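Local coordinates for protein UspA1 (Moraxella catarrhalis, PDB 3PR7) that is a trimeric autotransporter adhesin that projects from the bacterial surface and probably attaches the cell to host fibronectin and the receptor CEACAM1, at residues G20-N26 with G35-K41; N26-I32 with G42-I47; N184-G190 with S198-K204. All blocks are in the same frame, centred on the assembly; numbering follows the deposited sequence.

Interaction 1: residues G20-N26 with G35-K41; sequences GDNNTAN and GDYNKTK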
loop_
_atom_site.group_PDB
_atom_site.type_symbol
_atom_site.label_atom_id
_atom_site.label_comp_id
_atom_site.label_asym_id
_atom_site.label_seq_id
_atom_site.Cartn_x
_atom_site.Cartn_y
_atom_site.Cartn_z
ATOM N N GLY A 20 -9.630 -3.811 -46.086
ATOM C CA GLY A 20 -9.586 -2.478 -46.672
ATOM C C GLY A 20 -8.586 -2.345 -47.799
ATOM O O GLY A 20 -7.657 -3.146 -47.919
ATOM N N ASP A 21 -8.783 -1.319 -48.623
ATOM C CA ASP A 21 -7.901 -1.038 -49.753
ATOM C C ASP A 21 -6.535 -0.507 -49.321
ATOM O O ASP A 21 -5.570 -0.571 -50.086
ATOM C CB ASP A 21 -8.565 -0.043 -50.712
ATOM C CG ASP A 21 -9.605 -0.693 -51.614
ATOM O OD1 ASP A 21 -9.769 -1.931 -51.565
ATOM O OD2 ASP A 21 -10.259 0.042 -52.384
ATOM N N ASN A 22 -6.460 0.007 -48.095
ATOM C CA ASN A 22 -5.251 0.665 -47.604
ATOM C C ASN A 22 -4.498 -0.104 -46.517
ATOM O O ASN A 22 -3.549 0.418 -45.926
ATOM C CB ASN A 22 -5.571 2.089 -47.144
ATOM C CG ASN A 22 -6.014 2.984 -48.286
ATOM O OD1 ASN A 22 -5.221 3.748 -48.832
ATOM N ND2 ASN A 22 -7.286 2.889 -48.657
ATOM N N ASN A 23 -4.923 -1.338 -46.260
ATOM C CA ASN A 23 -4.190 -2.233 -45.371
ATOM C C ASN A 23 -2.936 -2.745 -46.070
ATOM O O ASN A 23 -3.023 -3.346 -47.142
ATOM C CB ASN A 23 -5.072 -3.403 -44.924
ATOM C CG ASN A 23 -6.171 -2.981 -43.963
ATOM O OD1 ASN A 23 -6.042 -1.992 -43.243
ATOM N ND2 ASN A 23 -7.256 -3.744 -43.942
ATOM N N THR A 24 -1.774 -2.493 -45.475
ATOM C CA THR A 24 -0.500 -2.875 -46.088
ATOM C C THR A 24 0.298 -3.845 -45.226
ATOM O O THR A 24 0.317 -3.738 -43.999
ATOM C CB THR A 24 0.385 -1.647 -46.421
ATOM O OG1 THR A 24 0.593 -0.863 -45.241
ATOM C CG2 THR A 24 -0.259 -0.783 -47.503
ATOM N N ALA A 25 0.953 -4.794 -45.889
ATOM C CA ALA A 25 1.836 -5.748 -45.231
ATOM C C ALA A 25 3.218 -5.730 -45.879
ATOM O O ALA A 25 3.341 -5.687 -47.106
ATOM C CB ALA A 25 1.244 -7.141 -45.280
ATOM N N ASN A 26 4.249 -5.756 -45.042
ATOM C CA ASN A 26 5.633 -5.713 -45.497
ATOM C C ASN A 26 6.487 -6.678 -44.672
ATOM O O ASN A 26 7.245 -6.266 -43.789
ATOM C CB ASN A 26 6.166 -4.274 -45.417
ATOM C CG ASN A 26 7.537 -4.109 -46.057
ATOM O OD1 ASN A 26 7.941 -4.891 -46.919
ATOM N ND2 ASN A 26 8.259 -3.075 -45.635
ATOM N N GLY A 35 -10.855 -3.847 -41.133
ATOM C CA GLY A 35 -10.757 -2.401 -40.981
ATOM C C GLY A 35 -10.033 -1.785 -42.163
ATOM O O GLY A 35 -10.094 -2.315 -43.273
ATOM N N ASP A 36 -9.341 -0.674 -41.925
ATOM C CA ASP A 36 -8.623 0.019 -42.991
ATOM C C ASP A 36 -7.432 0.822 -42.466
ATOM O O ASP A 36 -7.389 1.189 -41.288
ATOM C CB ASP A 36 -9.580 0.931 -43.771
ATOM C CG ASP A 36 -9.174 1.111 -45.232
ATOM O OD1 ASP A 36 -8.248 0.413 -45.703
ATOM O OD2 ASP A 36 -9.794 1.956 -45.914
ATOM N N TYR A 37 -6.470 1.071 -43.358
ATOM C CA TYR A 37 -5.277 1.894 -43.092
ATOM C C TYR A 37 -4.323 1.306 -42.051
ATOM O O TYR A 37 -3.532 2.029 -41.436
ATOM C CB TYR A 37 -5.660 3.339 -42.740
ATOM C CG TYR A 37 -6.274 4.094 -43.892
ATOM C CD1 TYR A 37 -5.472 4.777 -44.807
ATOM C CD2 TYR A 37 -7.655 4.124 -44.072
ATOM C CE1 TYR A 37 -6.033 5.473 -45.871
ATOM C CE2 TYR A 37 -8.226 4.814 -45.135
ATOM C CZ TYR A 37 -7.409 5.486 -46.028
ATOM O OH TYR A 37 -7.969 6.171 -47.079
ATOM N N ASN A 38 -4.394 -0.008 -41.877
ATOM C CA ASN A 38 -3.529 -0.717 -40.948
ATOM C C ASN A 38 -2.234 -1.183 -41.615
ATOM O O ASN A 38 -2.258 -1.727 -42.719
ATOM C CB ASN A 38 -4.280 -1.898 -40.333
ATOM C CG ASN A 38 -5.533 -1.467 -39.587
ATOM O OD1 ASN A 38 -5.489 -0.585 -38.733
ATOM N ND2 ASN A 38 -6.656 -2.094 -39.906
ATOM N N LYS A 39 -1.109 -0.946 -40.945
ATOM C CA LYS A 39 0.203 -1.363 -41.442
ATOM C C LYS A 39 0.767 -2.499 -40.601
ATOM O O LYS A 39 0.660 -2.486 -39.373
ATOM C CB LYS A 39 1.203 -0.202 -41.413
ATOM C CG LYS A 39 0.946 0.942 -42.379
ATOM C CD LYS A 39 2.154 1.880 -42.396
ATOM C CE LYS A 39 1.756 3.335 -42.609
ATOM N NZ LYS A 39 1.339 3.618 -44.008
ATOM N N THR A 40 1.374 -3.476 -41.266
ATOM C CA THR A 40 2.148 -4.511 -40.585
ATOM C C THR A 40 3.524 -4.665 -41.223
ATOM O O THR A 40 3.668 -4.582 -42.444
ATOM C CB THR A 40 1.440 -5.878 -40.583
ATOM O OG1 THR A 40 0.963 -6.168 -41.899
ATOM C CG2 THR A 40 0.273 -5.888 -39.612
ATOM N N LYS A 41 4.529 -4.873 -40.376
ATOM C CA LYS A 41 5.902 -5.109 -40.807
ATOM C C LYS A 41 6.509 -6.213 -39.949
ATOM O O LYS A 41 5.940 -6.591 -38.924
ATOM C CB LYS A 41 6.738 -3.833 -40.677
ATOM C CG LYS A 41 6.503 -2.798 -41.765
ATOM C CD LYS A 41 7.202 -1.489 -41.423
ATOM C CE LYS A 41 7.262 -0.562 -42.626
ATOM N NZ LYS A 41 7.972 0.707 -42.303
#
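Asn23 reaches across to the turn of 35-41 and ties it to its own. Its CB lies 3.9 Å from Asn38 O. Its first torsion (chi1 -71°) sets CG beside the backbone N, which lets the amide reach the 35-38 turn. OD1 accepts the backbone N of Asn38 at 2.9 Å, in the carbonyl plane. The other branch, ND2, donates to Gly35 O at 3.2 Å. This bond is less regular, since ND2 stands well above the plane of the Gly35 carbonyl. ND2 also has weak bonds to Ser18 O and Gly34 O, so the buried amide has further links on either side of its main partners.

Asp36 returns the grip. Its OD1 receives Asn22 N at 3.0 Å through the syn lone pair, and takes a weak bond from Tyr37 N. Asn22 then lies alongside Tyr37. Its CB makes a CH-pi contact over one face of the ring, 3.7 Å from the centroid, and its amide is stacked nearly flat on the ring, 13° between the planes. Tyr37 also stacks with Phe52, so the row of flat groups continues.

Beyond the turn the two strands are parallel. Thr24 N bonds to Asn38 O, Thr40 N to Thr24 O and Asn26 N to Thr40 O. Thr40 OG1 adds a weak bond to Thr24 O. Asn38 OD1 holds Asn53 N on the following coil, much as Asn23 holds Asn38. This repeated bond from an inward asparagine to the backbone of the next coil is consistent with the parallel beta-roll of YadA-like heads in trimeric adhesins.

Interaction 2: residues N26-I32 with G42-I47; sequences NGTYLTI and GRYSTI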
loop_
_atom_site.group_PDB
_atom_site.type_symbol
_atom_site.label_atom_id
_atom_site.label_comp_id
_atom_site.label_asym_id
_atom_site.label_seq_id
_atom_site.Cartn_x
_atom_site.Cartn_y
_atom_site.Cartn_z
ATOM N N ASN A 26 4.249 -5.756 -45.042
ATOM C CA ASN A 26 5.633 -5.713 -45.497
ATOM C C ASN A 26 6.487 -6.678 -44.672
ATOM O O ASN A 26 7.245 -6.266 -43.789
ATOM C CB ASN A 26 6.166 -4.274 -45.417
ATOM C CG ASN A 26 7.537 -4.109 -46.057
ATOM O OD1 ASN A 26 7.941 -4.891 -46.919
ATOM N ND2 ASN A 26 8.259 -3.075 -45.635
ATOM N N GLY A 27 6.340 -7.968 -44.957
ATOM C CA GLY A 27 7.047 -9.012 -44.220
ATOM C C GLY A 27 6.446 -10.394 -44.396
ATOM O O GLY A 27 5.799 -10.674 -45.405
ATOM N N THR A 28 6.654 -11.251 -43.399
ATOM C CA THR A 28 6.273 -12.659 -43.479
ATOM C C THR A 28 5.254 -13.036 -42.403
ATOM O O THR A 28 5.367 -12.607 -41.256
ATOM C CB THR A 28 7.523 -13.566 -43.364
ATOM O OG1 THR A 28 8.570 -13.053 -44.197
ATOM C CG2 THR A 28 7.220 -14.992 -43.787
ATOM N N TYR A 29 4.262 -13.837 -42.791
ATOM C CA TYR A 29 3.199 -14.326 -41.898
ATOM C C TYR A 29 2.499 -13.235 -41.083
ATOM O O TYR A 29 2.158 -13.438 -39.915
ATOM C CB TYR A 29 3.709 -15.449 -40.984
ATOM C CG TYR A 29 4.121 -16.706 -41.717
ATOM C CD1 TYR A 29 3.168 -17.557 -42.280
ATOM C CD2 TYR A 29 5.466 -17.049 -41.842
ATOM C CE1 TYR A 29 3.549 -18.715 -42.958
ATOM C CE2 TYR A 29 5.858 -18.204 -42.517
ATOM C CZ TYR A 29 4.895 -19.030 -43.070
ATOM O OH TYR A 29 5.278 -20.171 -43.736
ATOM N N LEU A 30 2.295 -12.080 -41.708
ATOM C CA LEU A 30 1.553 -10.985 -41.091
ATOM C C LEU A 30 0.064 -11.210 -41.304
ATOM O O LEU A 30 -0.333 -11.887 -42.254
ATOM C CB LEU A 30 1.971 -9.638 -41.689
ATOM C CG LEU A 30 3.473 -9.322 -41.732
ATOM C CD1 LEU A 30 3.785 -8.087 -42.563
ATOM C CD2 LEU A 30 4.147 -9.271 -40.357
ATOM N N THR A 31 -0.756 -10.658 -40.414
ATOM C CA THR A 31 -2.211 -10.749 -40.548
ATOM C C THR A 31 -2.925 -9.462 -40.159
ATOM O O THR A 31 -2.628 -8.853 -39.128
ATOM C CB THR A 31 -2.814 -11.922 -39.738
ATOM O OG1 THR A 31 -2.174 -12.016 -38.462
ATOM C CG2 THR A 31 -2.621 -13.226 -40.472
ATOM N N ILE A 32 -3.858 -9.050 -41.013
ATOM C CA ILE A 32 -4.775 -7.963 -40.702
ATOM C C ILE A 32 -6.197 -8.490 -40.888
ATOM O O ILE A 32 -6.584 -8.871 -41.995
ATOM C CB ILE A 32 -4.516 -6.707 -41.572
ATOM C CG1 ILE A 32 -3.059 -6.245 -41.423
ATOM C CG2 ILE A 32 -5.489 -5.585 -41.194
ATOM C CD1 ILE A 32 -2.669 -5.058 -42.288
ATOM N N GLY A 42 7.660 -6.726 -40.370
ATOM C CA GLY A 42 8.375 -7.746 -39.609
ATOM C C GLY A 42 7.877 -9.149 -39.892
ATOM O O GLY A 42 7.572 -9.489 -41.034
ATOM N N ARG A 43 7.805 -9.966 -38.844
ATOM C CA ARG A 43 7.351 -11.347 -38.963
ATOM C C ARG A 43 6.363 -11.721 -37.864
ATOM O O ARG A 43 6.567 -11.388 -36.697
ATOM C CB ARG A 43 8.541 -12.318 -38.958
ATOM C CG ARG A 43 9.300 -12.380 -40.277
ATOM C CD ARG A 43 9.929 -13.752 -40.513
ATOM N NE ARG A 43 11.293 -13.851 -39.997
ATOM C CZ ARG A 43 11.630 -14.407 -38.835
ATOM N NH1 ARG A 43 10.703 -14.928 -38.038
ATOM N NH2 ARG A 43 12.903 -14.441 -38.466
ATOM N N TYR A 44 5.289 -12.404 -38.256
ATOM C CA TYR A 44 4.301 -12.976 -37.328
ATOM C C TYR A 44 3.517 -11.951 -36.501
ATOM O O TYR A 44 3.046 -12.259 -35.403
ATOM C CB TYR A 44 4.950 -14.023 -36.414
ATOM C CG TYR A 44 5.579 -15.175 -37.157
ATOM C CD1 TYR A 44 4.792 -16.197 -37.687
ATOM C CD2 TYR A 44 6.961 -15.246 -37.334
ATOM C CE1 TYR A 44 5.363 -17.262 -38.375
ATOM C CE2 TYR A 44 7.544 -16.308 -38.021
ATOM C CZ TYR A 44 6.737 -17.311 -38.540
ATOM O OH TYR A 44 7.300 -18.367 -39.220
ATOM N N SER A 45 3.373 -10.743 -37.036
ATOM C CA SER A 45 2.625 -9.691 -36.361
ATOM C C SER A 45 1.163 -9.695 -36.793
ATOM O O SER A 45 0.834 -10.183 -37.876
ATOM C CB SER A 45 3.275 -8.335 -36.614
ATOM O OG SER A 45 4.562 -8.294 -36.023
ATOM N N THR A 46 0.292 -9.158 -35.941
ATOM C CA THR A 46 -1.155 -9.284 -36.120
ATOM C C THR A 46 -1.916 -8.017 -35.729
ATOM O O THR A 46 -1.645 -7.416 -34.689
ATOM C CB THR A 46 -1.716 -10.461 -35.278
ATOM O OG1 THR A 46 -0.946 -11.646 -35.519
ATOM C CG2 THR A 46 -3.184 -10.734 -35.600
ATOM N N ILE A 47 -2.868 -7.626 -36.573
ATOM C CA ILE A 47 -3.843 -6.595 -36.242
ATOM C C ILE A 47 -5.231 -7.176 -36.476
ATOM O O ILE A 47 -5.556 -7.579 -37.596
ATOM C CB ILE A 47 -3.656 -5.315 -37.089
ATOM C CG1 ILE A 47 -2.282 -4.700 -36.826
ATOM C CG2 ILE A 47 -4.765 -4.303 -36.793
ATOM C CD1 ILE A 47 -1.947 -3.528 -37.709
#
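The rings of Tyr29 and Tyr44 lie side by side and point the same way. Their planes are near parallel, 8° apart, but slid so far that the rings barely overlap, with centroids 5.1 Å apart. Tyr29 CD2 comes within 3.5 Å of both CE1 and OH of Tyr44. In both residues CG sits beside the backbone N (chi1 -65° and -59°), which keeps the rings in step. The Arg43 guanidinium meets the Tyr44 ring edge on, with NH1 in the ring plane near CD2. The aliphatic part of Arg43 runs alongside Thr28, with Arg43 CD 3.7 Å from Thr28 CB. Its NH2 makes a long, weak ion pair with Glu58.

The backbones are parallel and joined in two groups of bonds. At the corner, Thr28 N donates to Gly42 O and Tyr44 N to Thr28 O. A weak bond links Gly42 N to Asn26 O. Further on, Thr31 N donates to Ser45 O, and Ile47 N to Thr31 O at 2.8 Å. The Tyr29 carbonyl lies between these groups, and its O meets Tyr44 CA at 3.4 Å.

Leu30 turns its CD2 over the corner, 3.5 Å from Gly42 O. Ile32 and Ile47 line up loosely on the face that looks to Thr40. Thr31 and Thr46 lie on the other face, with their OG1 atoms 3.2 Å apart. Thr46 OG1 hydrogen-bonds Ser64 OG of the third subunit, and Thr31 packs on Gly34 of that subunit.

The chemistry is therefore divided by face. Isoleucines face the inside of the coil, while the threonine face, with small and hydroxylated groups, suits close packing between subunits of the trimer.

Interaction 3: residues N184-G190 with S198-K204; sequences NKNTIEG and SNNTVKK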
loop_
_atom_site.group_PDB
_atom_site.type_symbol
_atom_site.label_atom_id
_atom_site.label_comp_id
_atom_site.label_asym_id
_atom_site.label_seq_id
_atom_site.Cartn_x
_atom_site.Cartn_y
_atom_site.Cartn_z
ATOM N N ASN A 184 -1.932 12.292 3.597
ATOM C CA ASN A 184 -2.126 13.543 2.879
ATOM C C ASN A 184 -1.008 14.551 3.129
ATOM O O ASN A 184 -0.757 14.936 4.275
ATOM C CB ASN A 184 -3.479 14.145 3.274
ATOM C CG ASN A 184 -3.789 15.431 2.543
ATOM O OD1 ASN A 184 -3.538 15.562 1.349
ATOM N ND2 ASN A 184 -4.355 16.386 3.260
ATOM N N LYS A 185 -0.347 14.977 2.053
ATOM C CA LYS A 185 0.700 16.009 2.114
ATOM C C LYS A 185 1.874 15.668 3.045
ATOM O O LYS A 185 2.287 16.485 3.870
ATOM C CB LYS A 185 0.106 17.377 2.479
ATOM C CG LYS A 185 -0.388 18.198 1.305
ATOM C CD LYS A 185 -0.581 19.644 1.737
ATOM C CE LYS A 185 -0.756 20.587 0.553
ATOM N NZ LYS A 185 -2.138 20.546 -0.004
ATOM N N ASN A 186 2.398 14.456 2.912
ATOM C CA ASN A 186 3.617 14.075 3.611
ATOM C C ASN A 186 4.787 14.219 2.656
ATOM O O ASN A 186 4.796 13.611 1.584
ATOM C CB ASN A 186 3.529 12.641 4.126
ATOM C CG ASN A 186 2.391 12.443 5.097
ATOM O OD1 ASN A 186 2.568 12.593 6.305
ATOM N ND2 ASN A 186 1.210 12.116 4.577
ATOM N N THR A 187 5.760 15.042 3.036
ATOM C CA THR A 187 6.935 15.297 2.206
ATOM C C THR A 187 8.177 14.744 2.890
ATOM O O THR A 187 8.537 15.171 3.989
ATOM C CB THR A 187 7.121 16.807 1.935
ATOM O OG1 THR A 187 5.954 17.321 1.284
ATOM C CG2 THR A 187 8.346 17.062 1.058
ATOM N N ILE A 188 8.824 13.784 2.240
ATOM C CA ILE A 188 10.034 13.190 2.791
ATOM C C ILE A 188 11.165 13.295 1.795
ATOM O O ILE A 188 11.088 12.763 0.686
ATOM C CB ILE A 188 9.824 11.727 3.209
ATOM C CG1 ILE A 188 8.779 11.649 4.317
ATOM C CG2 ILE A 188 11.137 11.110 3.694
ATOM C CD1 ILE A 188 8.054 10.357 4.341
ATOM N N GLU A 189 12.209 14.004 2.209
ATOM C CA GLU A 189 13.413 14.168 1.409
ATOM C C GLU A 189 14.674 13.870 2.222
ATOM O O GLU A 189 15.789 14.125 1.774
ATOM C CB GLU A 189 13.436 15.559 0.775
ATOM C CG GLU A 189 12.690 15.593 -0.555
ATOM C CD GLU A 189 11.925 16.881 -0.807
ATOM O OE1 GLU A 189 11.874 17.749 0.091
ATOM O OE2 GLU A 189 11.362 17.016 -1.917
ATOM N N GLY A 190 14.475 13.305 3.413
ATOM C CA GLY A 190 15.561 12.814 4.255
ATOM C C GLY A 190 15.598 11.297 4.284
ATOM O O GLY A 190 14.549 10.647 4.337
ATOM N N SER A 198 -0.938 13.595 8.069
ATOM C CA SER A 198 -1.212 14.752 7.218
ATOM C C SER A 198 -0.243 15.889 7.482
ATOM O O SER A 198 0.155 16.105 8.621
ATOM C CB SER A 198 -2.637 15.255 7.451
ATOM O OG SER A 198 -3.586 14.247 7.162
ATOM N N ASN A 199 0.119 16.615 6.422
ATOM C CA ASN A 199 0.949 17.826 6.525
ATOM C C ASN A 199 2.207 17.647 7.367
ATOM O O ASN A 199 2.343 18.237 8.443
ATOM C CB ASN A 199 0.123 19.009 7.041
ATOM C CG ASN A 199 -0.945 19.436 6.068
ATOM O OD1 ASN A 199 -0.647 19.997 5.012
ATOM N ND2 ASN A 199 -2.203 19.175 6.414
ATOM N N ASN A 200 3.115 16.815 6.871
ATOM C CA ASN A 200 4.382 16.552 7.542
ATOM C C ASN A 200 5.543 16.724 6.576
ATOM O O ASN A 200 5.462 16.315 5.418
ATOM C CB ASN A 200 4.390 15.141 8.133
ATOM C CG ASN A 200 3.245 14.904 9.096
ATOM O OD1 ASN A 200 3.150 15.546 10.137
ATOM N ND2 ASN A 200 2.372 13.969 8.755
ATOM N N THR A 201 6.621 17.337 7.048
ATOM C CA THR A 201 7.793 17.543 6.203
ATOM C C THR A 201 9.068 17.062 6.881
ATOM O O THR A 201 9.354 17.418 8.020
ATOM C CB THR A 201 7.939 19.022 5.766
ATOM O OG1 THR A 201 6.705 19.474 5.196
ATOM C CG2 THR A 201 9.046 19.173 4.733
ATOM N N VAL A 202 9.807 16.220 6.169
ATOM C CA VAL A 202 11.149 15.825 6.560
ATOM C C VAL A 202 12.079 16.298 5.446
ATOM O O VAL A 202 12.057 15.758 4.336
ATOM C CB VAL A 202 11.250 14.293 6.762
ATOM C CG1 VAL A 202 12.680 13.875 7.070
ATOM C CG2 VAL A 202 10.316 13.840 7.874
ATOM N N LYS A 203 12.868 17.327 5.738
ATOM C CA LYS A 203 13.754 17.936 4.743
ATOM C C LYS A 203 15.034 17.133 4.525
ATOM O O LYS A 203 15.393 16.281 5.342
ATOM C CB LYS A 203 14.099 19.375 5.144
ATOM C CG LYS A 203 12.973 20.369 4.921
ATOM C CD LYS A 203 13.343 21.734 5.448
ATOM C CE LYS A 203 12.302 22.769 5.056
ATOM N NZ LYS A 203 12.702 24.140 5.495
ATOM N N LYS A 204 15.712 17.409 3.413
ATOM C CA LYS A 204 17.020 16.827 3.130
ATOM C C LYS A 204 17.978 17.147 4.271
ATOM O O LYS A 204 18.065 18.295 4.713
ATOM C CB LYS A 204 17.561 17.362 1.803
ATOM C CG LYS A 204 18.672 16.526 1.189
ATOM C CD LYS A 204 18.599 16.568 -0.337
ATOM C CE LYS A 204 19.637 15.660 -0.987
ATOM N NZ LYS A 204 20.995 16.270 -0.988
#
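Asn186 and Asn200 lie side by side on successive coils of the parallel beta-roll and point the same way, forming one rung of an asparagine ladder. This is the fold of the YadA-like head, and 198-204 overlaps a YadA head repeat. The two amide planes are turned 33° apart. Even so, Asn200 ND2 reaches Asn186 OD1 at 2.8 Å in a nearly straight bond, 176° at the hydrogen. The acceptor lies in the amide plane of Asn200, while the donor is tilted from the Asn186 carbonyl plane. Similar first torsions hold each CG beside its backbone N and bring the amides together. Asn186 ND2 goes on to Asn172 OD1 and to Gly197 O, and Asn200 OD1 to Thr216 OG1, so both buried amides are linked to further turns.

Next to this rung, Lys185 and Asn199 also run alongside each other. The contact is between the lysine chain and the amide oxygen, Lys185 CD to Asn199 OD1 3.3 Å. The Lys185 amine makes a long, weak ion pair with Asp171.

Thr187 and Thr201 occupy the opposite face of the strands from Asn186 and Asn200. Thr187 CB lies 4.1 Å from Thr201 CG2. Ile188 and Val202 share the side of Asn186 and Asn200 and stand in register. Ile188 packs on Ala195 of strand 194-196, and Val202 on Ile211 of strand 210-212. Ser198 and Asn184 lie at the corner, where both pack on Asn178 of the second subunit.

The strands run almost exactly parallel. Thr187 N donates to Asn200 O and Val202 N to Thr187 O. The row closes where Glu189 N donates to Val202 O at 2.8 Å.

How the interactions relate
Interactions 1 and 2 join the same two coils at the N-terminal end of the roll. Their segments alternate along the chain and share Asn26, and their centres are 10 Å apart. Leu30, Ile32 and Ile47 of interaction 2 pack against Asn38 to Lys41 of interaction 1, so the two contacts close one core between them. Interaction 3 repeats the coil-to-coil pattern about 53 Å from interaction 1, centre to centre. All three mix buried and exposed residues. Interactions 1 and 3 rely on inward asparagine amides, whereas interaction 2 relies on isoleucines inside and threonines and tyrosines near the third subunit. Interactions 1 and 3 both touch the second subunit.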